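Local coordinates for protein alpha-2,3-sialyltransferase (Campylobacter jejuni, PDB 2P2V) that probably transfers sialic acid from a CMP-activated donor to acceptor glycans in alpha-2,3 linkage, this chain carrying the sialyltransferase-family region of a longer, probably membrane-bound enzyme, at residues Q50-D55 / L74-T79; K81-I84 / E88-I91; I171-G176 / H205-D210; Y209-L214 / A235-L240. All coordinates share one frame; numbering follows the deposited sequence.

Contact 1: Q50-D55 / L74-T79. With CSF (cytidine-5'-monophosphate-3-fluoro-N-acetyl-neuraminic acid), chain O.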
# COMPACT_ATOMS: atom_id res chain seq x y z
N GLN A 50 -3.88 10.55 32.05
CA GLN A 50 -3.67 10.02 33.39
C GLN A 50 -4.95 9.97 34.24
O GLN A 50 -4.93 10.37 35.40
CB GLN A 50 -2.57 10.81 34.09
CG GLN A 50 -1.19 10.54 33.54
CD GLN A 50 -0.88 11.33 32.25
OE1 GLN A 50 -0.92 10.77 31.16
NE2 GLN A 50 -0.53 12.62 32.39
N PHE A 51 -6.06 9.46 33.70
CA PHE A 51 -7.32 9.43 34.44
C PHE A 51 -7.20 8.59 35.74
O PHE A 51 -7.86 8.86 36.76
CB PHE A 51 -8.47 8.91 33.54
CG PHE A 51 -8.33 7.48 33.17
CD1 PHE A 51 -7.64 7.10 32.01
CD2 PHE A 51 -8.84 6.49 33.99
CE1 PHE A 51 -7.44 5.75 31.71
CE2 PHE A 51 -8.66 5.13 33.70
CZ PHE A 51 -7.95 4.76 32.55
N TYR A 52 -6.40 7.54 35.68
CA TYR A 52 -6.27 6.55 36.76
C TYR A 52 -5.49 7.10 37.96
O TYR A 52 -5.41 6.44 39.01
CB TYR A 52 -5.55 5.28 36.25
CG TYR A 52 -4.31 5.57 35.46
CD1 TYR A 52 -4.38 5.81 34.08
CD2 TYR A 52 -3.07 5.61 36.07
CE1 TYR A 52 -3.28 6.11 33.34
CE2 TYR A 52 -1.95 5.91 35.34
CZ TYR A 52 -2.05 6.15 33.97
OH TYR A 52 -0.93 6.43 33.22
N PHE A 53 -4.92 8.28 37.79
CA PHE A 53 -4.35 9.05 38.91
C PHE A 53 -5.43 9.41 39.95
O PHE A 53 -5.11 9.68 41.12
CB PHE A 53 -3.70 10.33 38.42
CG PHE A 53 -2.26 10.18 37.92
CD1 PHE A 53 -1.86 9.07 37.17
CD2 PHE A 53 -1.33 11.18 38.17
CE1 PHE A 53 -0.56 8.98 36.67
CE2 PHE A 53 0.01 11.08 37.71
CZ PHE A 53 0.38 9.97 36.96
N GLU A 54 -6.71 9.41 39.53
CA GLU A 54 -7.83 9.71 40.43
C GLU A 54 -7.82 8.83 41.67
O GLU A 54 -7.59 7.62 41.59
CB GLU A 54 -9.20 9.59 39.70
CG GLU A 54 -9.59 8.17 39.32
CD GLU A 54 -10.88 8.11 38.52
OE1 GLU A 54 -11.43 9.19 38.22
OE2 GLU A 54 -11.36 6.97 38.20
N ASP A 55 -8.10 9.45 42.83
CA ASP A 55 -8.08 8.76 44.13
C ASP A 55 -9.42 8.08 44.44
O ASP A 55 -9.53 7.22 45.31
CB ASP A 55 -7.67 9.76 45.24
CG ASP A 55 -8.67 10.91 45.42
OD1 ASP A 55 -9.09 11.57 44.43
OD2 ASP A 55 -9.02 11.19 46.59
N LEU A 74 3.11 3.71 24.34
CA LEU A 74 3.66 2.43 24.79
C LEU A 74 3.42 2.19 26.27
O LEU A 74 2.99 1.10 26.66
CB LEU A 74 5.19 2.39 24.49
CG LEU A 74 5.91 1.07 24.85
CD1 LEU A 74 5.79 0.04 23.78
CD2 LEU A 74 7.42 1.44 24.98
N GLN A 75 3.78 3.17 27.12
CA GLN A 75 3.57 3.03 28.56
C GLN A 75 2.06 3.01 28.92
O GLN A 75 1.61 2.21 29.75
CB GLN A 75 4.29 4.15 29.30
CG GLN A 75 5.82 4.08 29.11
CD GLN A 75 6.35 4.81 27.87
OE1 GLN A 75 5.61 5.17 26.95
NE2 GLN A 75 7.69 5.04 27.84
N GLN A 76 1.27 3.85 28.25
CA GLN A 76 -0.15 3.92 28.64
C GLN A 76 -0.88 2.64 28.26
O GLN A 76 -1.84 2.20 28.97
CB GLN A 76 -0.83 5.09 27.94
CG GLN A 76 -0.42 6.48 28.31
CD GLN A 76 -0.82 6.91 29.69
OE1 GLN A 76 -0.96 6.10 30.62
NE2 GLN A 76 -1.07 8.20 29.83
N TYR A 77 -0.53 2.07 27.11
CA TYR A 77 -1.15 0.78 26.68
C TYR A 77 -0.91 -0.30 27.74
O TYR A 77 -1.80 -0.99 28.15
CB TYR A 77 -0.55 0.36 25.34
CG TYR A 77 -1.15 -0.90 24.76
CD1 TYR A 77 -2.37 -0.85 24.06
CD2 TYR A 77 -0.54 -2.13 24.92
CE1 TYR A 77 -2.93 -2.03 23.53
CE2 TYR A 77 -1.09 -3.33 24.38
CZ TYR A 77 -2.26 -3.24 23.66
OH TYR A 77 -2.73 -4.42 23.15
N HIS A 78 0.35 -0.42 28.18
CA HIS A 78 0.70 -1.36 29.23
C HIS A 78 -0.05 -1.01 30.55
O HIS A 78 -0.58 -1.90 31.22
CB HIS A 78 2.25 -1.20 29.41
CG HIS A 78 2.78 -1.87 30.64
ND1 HIS A 78 2.55 -3.19 30.92
CD2 HIS A 78 3.54 -1.38 31.66
CE1 HIS A 78 3.10 -3.49 32.09
NE2 HIS A 78 3.71 -2.40 32.55
N THR A 79 -0.15 0.26 30.88
CA THR A 79 -0.83 0.68 32.12
C THR A 79 -2.29 0.27 32.03
O THR A 79 -2.84 -0.31 32.96
CB THR A 79 -0.73 2.20 32.37
OG1 THR A 79 0.66 2.58 32.50
CG2 THR A 79 -1.42 2.58 33.68
C5A CSF O . -0.29 17.83 27.97
C4A CSF O . -1.41 18.88 28.00
C2A CSF O . -3.13 17.08 27.41
O6A CSF O . -2.03 16.15 27.52
C6A CSF O . -0.90 16.48 28.37
C3A CSF O . -2.59 18.47 27.10
O4A CSF O . -0.90 20.11 27.50
N5A CSF O . 0.71 18.26 28.97
C7A CSF O . 0.10 15.34 28.24
C8A CSF O . -0.54 14.01 28.61
C9A CSF O . 0.42 12.82 28.38
O9A CSF O . -0.15 11.57 28.84
O8A CSF O . -1.03 14.09 29.98
O7A CSF O . 0.63 15.34 26.90
C1A CSF O . -4.00 16.71 26.21
OBA CSF O . -4.84 17.57 25.83
OAA CSF O . -3.83 15.58 25.67
O1A CSF O . -4.06 17.11 28.52
O2A CSF O . -3.33 17.75 30.80
N1 CSF O . -7.93 19.61 31.35
C2 CSF O . -8.38 20.96 31.49
N3 CSF O . -7.91 21.75 32.49
C4 CSF O . -7.02 21.25 33.38
C5 CSF O . -6.57 19.92 33.27
C6 CSF O . -7.05 19.12 32.24
C3' CSF O . -7.09 17.95 28.52
C2' CSF O . -8.00 19.12 28.87
C1' CSF O . -8.48 18.75 30.27
O4' CSF O . -8.19 17.36 30.52
C4' CSF O . -7.57 16.78 29.37
PA CSF O . -3.91 16.58 30.05
O5' CSF O . -5.45 16.45 30.55
C5' CSF O . -6.46 15.81 29.77
O3' CSF O . -7.23 17.59 27.15
O2' CSF O . -9.12 19.16 27.94
N4 CSF O . -6.54 22.02 34.40
O2 CSF O . -9.20 21.42 30.64
O3A CSF O . -3.34 15.19 30.16
C10 CSF O . 2.00 17.98 28.71
O10 CSF O . 2.38 17.38 27.70
C11 CSF O . 2.97 18.44 29.77
F3A CSF O . -2.20 18.47 25.78
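Gln50 and Tyr52, in the loop that follows strand 44-48, meet Gln76 and Thr79 of helix 73-85 beside the parallel sheet of a Rossmann-like glycosyltransferase domain, where the glycerol tail of the bound CMP-3-fluoro-sialic acid comes to rest. The polar bonds form a chain that runs from the sugar through Gln50 and Gln76 to Tyr52, its middle link weak. Gln50 OE1 accepts from the sugar hydroxyl O9A at 2.6 Å, while Gln50 NE2 donates to O8A at 2.9 Å, so a single amide grips two neighbouring hydroxyls. Gln76 NE2 approaches the same Gln50 OE1 at 2.9 Å, but the bond is weak because its angle at hydrogen is only 117°. The other arm of this amide is better placed: Gln76 OE1 accepts from Tyr52 OH at 2.6 Å, with the amide standing almost perpendicular to the ring. With OE1 committed to Tyr52, NE2 is left facing Gln50, so the tyrosine probably sets which way round the amide lies.

The apolar part is a CH-pi contact. With chi1 at 47°, Tyr52 takes the crowded position between backbone N and carbonyl carbon, and its ring receives Thr79 CG2 over one face, 3.9 Å from the centroid. The other branch of that threonine turns back on its own helix, Thr79 OG1 donating from above the carbonyl plane to Gln75 O at 2.9 Å.

Contact 2: K81-I84 / E88-I91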
# COMPACT_ATOMS: atom_id res chain seq x y z
N LYS A 81 -3.67 -2.20 30.21
CA LYS A 81 -3.73 -3.65 30.33
C LYS A 81 -3.57 -4.08 31.79
O LYS A 81 -4.28 -4.97 32.22
CB LYS A 81 -2.65 -4.34 29.51
CG LYS A 81 -2.76 -4.23 28.03
CD LYS A 81 -3.92 -5.14 27.58
CE LYS A 81 -4.08 -4.98 26.13
NZ LYS A 81 -5.10 -5.94 25.59
N GLN A 82 -2.71 -3.40 32.54
CA GLN A 82 -2.61 -3.72 33.96
C GLN A 82 -3.85 -3.26 34.79
O GLN A 82 -4.23 -3.95 35.73
CB GLN A 82 -1.35 -3.10 34.52
CG GLN A 82 -0.10 -3.77 33.97
CD GLN A 82 -0.05 -5.26 34.26
OE1 GLN A 82 -0.34 -5.70 35.39
NE2 GLN A 82 0.37 -6.04 33.27
N LEU A 83 -4.44 -2.11 34.46
CA LEU A 83 -5.67 -1.65 35.12
C LEU A 83 -6.72 -2.70 34.92
O LEU A 83 -7.48 -2.99 35.83
CB LEU A 83 -6.16 -0.32 34.53
CG LEU A 83 -5.24 0.89 34.77
CD1 LEU A 83 -5.69 2.06 34.02
CD2 LEU A 83 -5.13 1.21 36.28
N ILE A 84 -6.75 -3.29 33.73
CA ILE A 84 -7.78 -4.27 33.36
C ILE A 84 -7.55 -5.61 34.07
O ILE A 84 -8.46 -6.15 34.71
CB ILE A 84 -7.82 -4.52 31.84
CG1 ILE A 84 -8.27 -3.25 31.11
CG2 ILE A 84 -8.63 -5.79 31.50
CD1 ILE A 84 -7.88 -3.14 29.67
N GLU A 88 -9.05 -2.93 38.19
CA GLU A 88 -9.23 -1.56 38.64
C GLU A 88 -10.25 -0.86 37.77
O GLU A 88 -11.06 -0.10 38.26
CB GLU A 88 -7.91 -0.80 38.70
CG GLU A 88 -6.99 -1.49 39.68
CD GLU A 88 -5.75 -0.74 40.09
OE1 GLU A 88 -5.65 0.48 39.96
OE2 GLU A 88 -4.86 -1.42 40.61
N TYR A 89 -10.22 -1.15 36.47
CA TYR A 89 -11.26 -0.66 35.56
C TYR A 89 -11.58 -1.70 34.54
O TYR A 89 -10.78 -2.61 34.28
CB TYR A 89 -10.79 0.60 34.83
CG TYR A 89 -10.47 1.82 35.67
CD1 TYR A 89 -11.39 2.84 35.83
CD2 TYR A 89 -9.20 1.99 36.24
CE1 TYR A 89 -11.10 3.99 36.56
CE2 TYR A 89 -8.90 3.09 36.97
CZ TYR A 89 -9.83 4.12 37.10
OH TYR A 89 -9.48 5.26 37.82
N GLU A 90 -12.74 -1.51 33.92
CA GLU A 90 -13.13 -2.24 32.75
C GLU A 90 -13.01 -1.22 31.62
O GLU A 90 -13.61 -0.12 31.69
CB GLU A 90 -14.59 -2.65 32.92
CG GLU A 90 -15.12 -3.51 31.82
CD GLU A 90 -16.58 -3.76 32.05
OE1 GLU A 90 -16.90 -4.43 33.07
OE2 GLU A 90 -17.39 -3.22 31.24
N ILE A 91 -12.24 -1.57 30.60
CA ILE A 91 -11.94 -0.65 29.49
C ILE A 91 -12.29 -1.38 28.23
O ILE A 91 -11.66 -2.44 27.92
CB ILE A 91 -10.47 -0.25 29.50
CG1 ILE A 91 -10.17 0.52 30.79
CG2 ILE A 91 -10.14 0.61 28.24
CD1 ILE A 91 -8.67 0.80 31.07
O HOH W 1 -11.14 -5.26 34.64
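Leu83 and Glu88 meet where helix 73-85 gives way to strand 90-96, and their backbones make the principal bond: Glu88 N donates to Leu83 O at 2.8 Å. Tyr89 N reaches the same oxygen from 3.4 Å, a weak second bond. One residue further on, the helix offers Ile84 CA, whose hydrogen is aimed at Tyr89 O with a carbon-oxygen distance of 3.5 Å. A water closes this edge by donating both to Ile84 O at 2.8 Å and to Tyr89 O at 2.7 Å, so the tyrosine carbonyl is engaged twice.

The side chains fill in around this polar core. Leu83 runs alongside Tyr89 in the same direction, its CD2 resting at the ring edge 4.1 Å from Tyr89 CD2. Ile84, extended at its outer bond (chi2 158°), crosses Ile91 at about a right angle and sets its CD1 3.9 Å from Ile91 CB.

Outside this shell, Glu88 is fixed by a salt bridge from OE2 to Lys86 and a hydrogen bond from Ile258 N to OE1, while Tyr89 OH is tied to Glu54 and the tyrosine ring meets Phe51 and Tyr57 edge-to-face. The whole forms the turn from helix to second strand in the beta-alpha-beta unit 62-68, 73-85, 90-96. Glu90 pairs through its backbone with Lys61 and Ile63, Ile91 packs on Val66 of strand 62-68, and Gln82 on the helix reaches Tyr139 of the second subunit.

Contact 3: I171-G176 / H205-D210. With CSF (cytidine-5'-monophosphate-3-fluoro-N-acetyl-neuraminic acid), chain O; EDO (1,2-ethanediol), chain K.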
# COMPACT_ATOMS: atom_id res chain seq x y z
N ILE A 171 -12.97 19.48 32.51
CA ILE A 171 -12.42 20.45 31.56
C ILE A 171 -12.37 21.89 32.16
O ILE A 171 -13.40 22.51 32.40
CB ILE A 171 -13.14 20.33 30.18
CG1 ILE A 171 -12.70 19.00 29.52
CG2 ILE A 171 -12.77 21.50 29.27
CD1 ILE A 171 -13.50 18.56 28.29
N ASP A 172 -11.17 22.38 32.44
CA ASP A 172 -10.99 23.62 33.23
C ASP A 172 -9.97 24.58 32.61
O ASP A 172 -9.54 25.56 33.26
CB ASP A 172 -10.57 23.25 34.66
CG ASP A 172 -11.65 22.49 35.39
OD1 ASP A 172 -12.72 23.10 35.68
OD2 ASP A 172 -11.46 21.29 35.67
N PHE A 173 -9.59 24.27 31.37
CA PHE A 173 -8.75 25.13 30.54
C PHE A 173 -7.47 25.60 31.21
O PHE A 173 -6.94 26.65 30.86
CB PHE A 173 -9.55 26.34 30.04
CG PHE A 173 -10.81 25.99 29.35
CD1 PHE A 173 -12.03 26.37 29.89
CD2 PHE A 173 -10.79 25.30 28.16
CE1 PHE A 173 -13.21 26.06 29.26
CE2 PHE A 173 -11.96 24.98 27.50
CZ PHE A 173 -13.18 25.37 28.06
N TYR A 174 -6.97 24.82 32.17
CA TYR A 174 -5.72 25.13 32.87
C TYR A 174 -5.73 26.53 33.53
O TYR A 174 -4.74 27.26 33.47
CB TYR A 174 -4.51 24.94 31.93
CG TYR A 174 -4.45 23.55 31.31
CD1 TYR A 174 -5.18 23.26 30.15
CD2 TYR A 174 -3.69 22.53 31.89
CE1 TYR A 174 -5.15 21.99 29.57
CE2 TYR A 174 -3.64 21.26 31.33
CZ TYR A 174 -4.37 21.00 30.17
OH TYR A 174 -4.34 19.76 29.60
N GLU A 175 -6.85 26.87 34.16
CA GLU A 175 -7.02 28.14 34.88
C GLU A 175 -7.14 27.89 36.39
O GLU A 175 -7.45 26.77 36.81
CB GLU A 175 -8.24 28.90 34.34
CG GLU A 175 -8.15 29.18 32.84
CD GLU A 175 -9.17 30.19 32.33
OE1 GLU A 175 -10.10 30.55 33.08
OE2 GLU A 175 -9.04 30.62 31.16
N GLY A 176 -6.90 28.93 37.20
CA GLY A 176 -6.90 28.82 38.67
C GLY A 176 -5.55 28.35 39.24
O GLY A 176 -4.56 28.25 38.52
N HIS A 205 -2.20 24.95 22.46
CA HIS A 205 -3.52 24.77 23.08
C HIS A 205 -4.07 26.07 23.66
O HIS A 205 -3.31 26.91 24.13
CB HIS A 205 -3.48 23.71 24.19
CG HIS A 205 -3.02 22.37 23.73
ND1 HIS A 205 -3.74 21.60 22.85
CD2 HIS A 205 -1.90 21.66 24.02
CE1 HIS A 205 -3.09 20.47 22.62
NE2 HIS A 205 -1.97 20.48 23.32
N SER A 206 -5.39 26.24 23.64
CA SER A 206 -5.97 27.46 24.22
C SER A 206 -7.42 27.24 24.55
O SER A 206 -8.11 26.52 23.87
CB SER A 206 -5.80 28.68 23.31
OG SER A 206 -6.75 28.71 22.24
N LYS A 207 -7.87 27.88 25.63
CA LYS A 207 -9.28 27.92 25.95
C LYS A 207 -10.13 28.42 24.79
O LYS A 207 -11.17 27.86 24.50
CB LYS A 207 -9.48 28.84 27.18
CG LYS A 207 -10.95 29.04 27.52
CD LYS A 207 -11.12 30.05 28.66
CE LYS A 207 -12.56 30.10 29.12
NZ LYS A 207 -12.67 31.03 30.30
N GLU A 208 -9.71 29.49 24.12
CA GLU A 208 -10.52 30.07 23.04
C GLU A 208 -10.70 29.09 21.89
O GLU A 208 -11.82 28.89 21.37
CB GLU A 208 -9.88 31.36 22.51
CG GLU A 208 -9.88 32.52 23.50
CD GLU A 208 -9.17 32.14 24.81
OE1 GLU A 208 -7.99 31.70 24.77
OE2 GLU A 208 -9.83 32.28 25.87
N TYR A 209 -9.60 28.44 21.52
CA TYR A 209 -9.66 27.48 20.43
C TYR A 209 -10.47 26.26 20.81
O TYR A 209 -11.29 25.83 20.02
CB TYR A 209 -8.27 27.10 19.92
CG TYR A 209 -8.29 26.26 18.65
CD1 TYR A 209 -9.00 26.68 17.53
CD2 TYR A 209 -7.60 25.04 18.60
CE1 TYR A 209 -9.03 25.88 16.36
CE2 TYR A 209 -7.63 24.24 17.44
CZ TYR A 209 -8.33 24.67 16.33
OH TYR A 209 -8.34 23.86 15.21
N ASP A 210 -10.25 25.68 22.00
CA ASP A 210 -11.10 24.54 22.42
C ASP A 210 -12.55 24.90 22.33
O ASP A 210 -13.35 24.14 21.77
CB ASP A 210 -10.80 24.08 23.83
CG ASP A 210 -9.62 23.13 23.90
OD1 ASP A 210 -9.07 22.74 22.82
OD2 ASP A 210 -9.24 22.77 25.04
C5A CSF O . -0.29 17.83 27.97
C4A CSF O . -1.41 18.88 28.00
C2A CSF O . -3.13 17.08 27.41
O6A CSF O . -2.03 16.15 27.52
C6A CSF O . -0.90 16.48 28.37
C3A CSF O . -2.59 18.47 27.10
O4A CSF O . -0.90 20.11 27.50
N5A CSF O . 0.71 18.26 28.97
C7A CSF O . 0.10 15.34 28.24
C8A CSF O . -0.54 14.01 28.61
C9A CSF O . 0.42 12.82 28.38
O9A CSF O . -0.15 11.57 28.84
O8A CSF O . -1.03 14.09 29.98
O7A CSF O . 0.63 15.34 26.90
C1A CSF O . -4.00 16.71 26.21
OBA CSF O . -4.84 17.57 25.83
OAA CSF O . -3.83 15.58 25.67
O1A CSF O . -4.06 17.11 28.52
O2A CSF O . -3.33 17.75 30.80
N1 CSF O . -7.93 19.61 31.35
C2 CSF O . -8.38 20.96 31.49
N3 CSF O . -7.91 21.75 32.49
C4 CSF O . -7.02 21.25 33.38
C5 CSF O . -6.57 19.92 33.27
C6 CSF O . -7.05 19.12 32.24
C3' CSF O . -7.09 17.95 28.52
C2' CSF O . -8.00 19.12 28.87
C1' CSF O . -8.48 18.75 30.27
O4' CSF O . -8.19 17.36 30.52
C4' CSF O . -7.57 16.78 29.37
PA CSF O . -3.91 16.58 30.05
O5' CSF O . -5.45 16.45 30.55
C5' CSF O . -6.46 15.81 29.77
O3' CSF O . -7.23 17.59 27.15
O2' CSF O . -9.12 19.16 27.94
N4 CSF O . -6.54 22.02 34.40
O2 CSF O . -9.20 21.42 30.64
O3A CSF O . -3.34 15.19 30.16
C10 CSF O . 2.00 17.98 28.71
O10 CSF O . 2.38 17.38 27.70
C11 CSF O . 2.97 18.44 29.77
F3A CSF O . -2.20 18.47 25.78
C1 EDO K . -0.95 17.05 23.20
O1 EDO K . -1.28 17.13 21.81
C2 EDO K . 0.49 17.48 23.40
O2 EDO K . 0.46 18.91 23.52
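Phe173 and Tyr174 both adopt positive phi (51° and 56°), and this left-handed turn after strand 165-169 brings Phe173 up to Lys207, the first residue of helix 207-221, with the two CA atoms 5.4 Å apart. Lys207 CG, anti to the backbone N (chi1 175°), starts an extended chain that crosses the phenyl ring, making a CH-pi contact 3.7 Å from the Phe173 centroid. Ile171 CG2 covers the opposite face, so the ring is sandwiched between aliphatic groups, and Asp210 CB lies at its edge, 4.0 Å from Phe173 CE2. Further out, Lys207 NZ forms a long salt bridge with Glu175 OE2 at 3.8 Å. The helix start is set by Ser206, the N-cap, whose OG accepts from Tyr209 N.

With the loop shaped in this way, its backbone faces the cytosine. Asp172 N and Phe173 N donate to O2 of the donor analogue at 2.8 Å and 3.0 Å. Tyr174 N donates to N3 of the same base at 3.2 Å, while the Tyr174 ring lies over it. Tyr174 OH then reaches the phosphate oxygen O2A at 2.5 Å. The chemistry implies recognition of cytosine by main-chain N-H groups, with a tyrosine hydroxyl bound to the phosphate, where it could plausibly steady the negative charge that builds up as CMP departs.

Contact 4: Y209-L214 / A235-L240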
# COMPACT_ATOMS: atom_id res chain seq x y z
N TYR A 209 -9.60 28.44 21.52
CA TYR A 209 -9.66 27.48 20.43
C TYR A 209 -10.47 26.26 20.81
O TYR A 209 -11.29 25.83 20.02
CB TYR A 209 -8.27 27.10 19.92
CG TYR A 209 -8.29 26.26 18.65
CD1 TYR A 209 -9.00 26.68 17.53
CD2 TYR A 209 -7.60 25.04 18.60
CE1 TYR A 209 -9.03 25.88 16.36
CE2 TYR A 209 -7.63 24.24 17.44
CZ TYR A 209 -8.33 24.67 16.33
OH TYR A 209 -8.34 23.86 15.21
N ASP A 210 -10.25 25.68 22.00
CA ASP A 210 -11.10 24.54 22.42
C ASP A 210 -12.55 24.90 22.33
O ASP A 210 -13.35 24.14 21.77
CB ASP A 210 -10.80 24.08 23.83
CG ASP A 210 -9.62 23.13 23.90
OD1 ASP A 210 -9.07 22.74 22.82
OD2 ASP A 210 -9.24 22.77 25.04
N ILE A 211 -12.91 26.05 22.91
CA ILE A 211 -14.30 26.49 22.83
C ILE A 211 -14.82 26.66 21.40
O ILE A 211 -15.86 26.16 21.08
CB ILE A 211 -14.63 27.74 23.76
CG1 ILE A 211 -14.35 27.35 25.21
CG2 ILE A 211 -16.13 28.19 23.56
CD1 ILE A 211 -14.24 28.56 26.13
N GLU A 212 -14.07 27.36 20.53
CA GLU A 212 -14.50 27.50 19.13
C GLU A 212 -14.71 26.14 18.43
O GLU A 212 -15.70 25.92 17.70
CB GLU A 212 -13.44 28.30 18.39
CG GLU A 212 -13.79 28.55 16.92
CD GLU A 212 -12.58 29.14 16.21
OE1 GLU A 212 -12.36 30.36 16.36
OE2 GLU A 212 -11.85 28.38 15.53
N ALA A 213 -13.76 25.22 18.64
CA ALA A 213 -13.84 23.89 18.04
C ALA A 213 -15.05 23.15 18.55
O ALA A 213 -15.73 22.46 17.78
CB ALA A 213 -12.56 23.09 18.34
N LEU A 214 -15.30 23.23 19.85
CA LEU A 214 -16.50 22.57 20.44
C LEU A 214 -17.81 23.16 19.90
O LEU A 214 -18.76 22.43 19.61
CB LEU A 214 -16.49 22.72 21.96
CG LEU A 214 -15.58 21.79 22.78
CD1 LEU A 214 -15.49 22.27 24.25
CD2 LEU A 214 -16.06 20.33 22.71
N ALA A 235 -18.75 26.01 32.62
CA ALA A 235 -20.22 26.19 32.76
C ALA A 235 -20.65 27.60 32.30
O ALA A 235 -21.84 27.84 32.02
CB ALA A 235 -20.65 25.91 34.19
N ASN A 236 -19.67 28.50 32.21
CA ASN A 236 -19.85 29.84 31.64
C ASN A 236 -19.95 29.85 30.13
O ASN A 236 -20.24 30.89 29.53
CB ASN A 236 -18.69 30.74 32.01
CG ASN A 236 -18.62 31.04 33.49
OD1 ASN A 236 -19.60 30.86 34.23
ND2 ASN A 236 -17.45 31.50 33.95
N HIS A 237 -19.67 28.70 29.50
CA HIS A 237 -19.67 28.60 28.04
C HIS A 237 -20.60 27.59 27.49
O HIS A 237 -21.08 27.75 26.36
CB HIS A 237 -18.27 28.31 27.54
CG HIS A 237 -17.31 29.39 27.87
ND1 HIS A 237 -17.24 30.56 27.15
CD2 HIS A 237 -16.40 29.49 28.86
CE1 HIS A 237 -16.30 31.33 27.68
NE2 HIS A 237 -15.77 30.70 28.71
N PHE A 238 -20.84 26.54 28.27
CA PHE A 238 -21.85 25.55 27.95
C PHE A 238 -22.81 25.46 29.10
O PHE A 238 -22.38 25.63 30.26
CB PHE A 238 -21.18 24.19 27.66
CG PHE A 238 -20.27 24.27 26.50
CD1 PHE A 238 -18.93 24.63 26.68
CD2 PHE A 238 -20.76 24.14 25.21
CE1 PHE A 238 -18.10 24.78 25.58
CE2 PHE A 238 -19.92 24.27 24.12
CZ PHE A 238 -18.60 24.62 24.32
N PRO A 239 -24.11 25.24 28.80
CA PRO A 239 -25.13 25.10 29.84
C PRO A 239 -24.87 23.89 30.73
O PRO A 239 -24.61 22.78 30.21
CB PRO A 239 -26.41 24.83 29.04
CG PRO A 239 -25.92 24.32 27.70
CD PRO A 239 -24.69 25.11 27.46
N LEU A 240 -24.97 24.09 32.05
CA LEU A 240 -25.11 22.96 32.95
C LEU A 240 -26.30 22.12 32.56
O LEU A 240 -27.40 22.63 32.23
CB LEU A 240 -25.22 23.38 34.42
CG LEU A 240 -24.07 24.11 35.10
CD1 LEU A 240 -24.56 24.61 36.46
CD2 LEU A 240 -22.81 23.22 35.25
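Helix 207-221 leads into strand 224-227, the outermost strand of the parallel sheet within this chain, and the loop beyond that strand folds over the helix: Ile211 and Leu214, one turn apart, receive His237 and Phe238. Here two aromatic rings meet the same helix in different ways. Ile211 CD1 comes down on the imidazole almost along its normal, 3.5 Å from the His237 centroid and 5° off the perpendicular. This CH-pi contact is centred well enough that the five ring atoms are nearly equally far from the methyl, Ile211 CD1 lying 3.6 Å from His237 CD2 and 3.8 Å from His237 CE1. An extended outer bond in Ile211 (chi2 164°) carries the methyl out to that spot, the two side chains crossing at about a right angle.

Phe238 takes a slanted course instead. Its tip, CZ, touches Leu214 CB at 3.7 Å and Leu214 CD1 at 3.9 Å, while Ile211 CG2 lies 4.4 Å from the same CZ. The phenyl ring also packs on Ile225 of strand 224-227, and Leu214 reaches Val152 and Cys155 of helix 150-161, which ties the contact to that neighbouring helix.

No hydrogen bond links the two segments. Cohesion therefore rests on dispersion and on burial of the isoleucine, leucine and phenylalanine, the exposed His237 offering a ring face to the Ile211 methyl.

Overall arrangement
The four contacts fall into two pairs around the bound donor analogue. Contacts 1 and 2 share helix 73-85, have centres 9 Å apart and meet through a probable hydrogen bond of Glu54 OE2 with Tyr89 OH (2.6 Å) and the packing of Phe51 CZ on Leu83 CD1 (3.8 Å). Contacts 3 and 4 share helix 207-221, with centres 10 Å apart; Phe173 CZ lies 3.7 Å from Ile211 CG1, so the cytosine-binding loop and the loop at 235-240 pack on one helix. Contacts 1 and 3, centres about 22 Å apart, do not touch, yet both hold the ligand, at sugar tail and base. Contacts 2 and 4 lie farther out, the side chains of Leu83 and Leu214 being about 12 Å and 8 Å from the ligand.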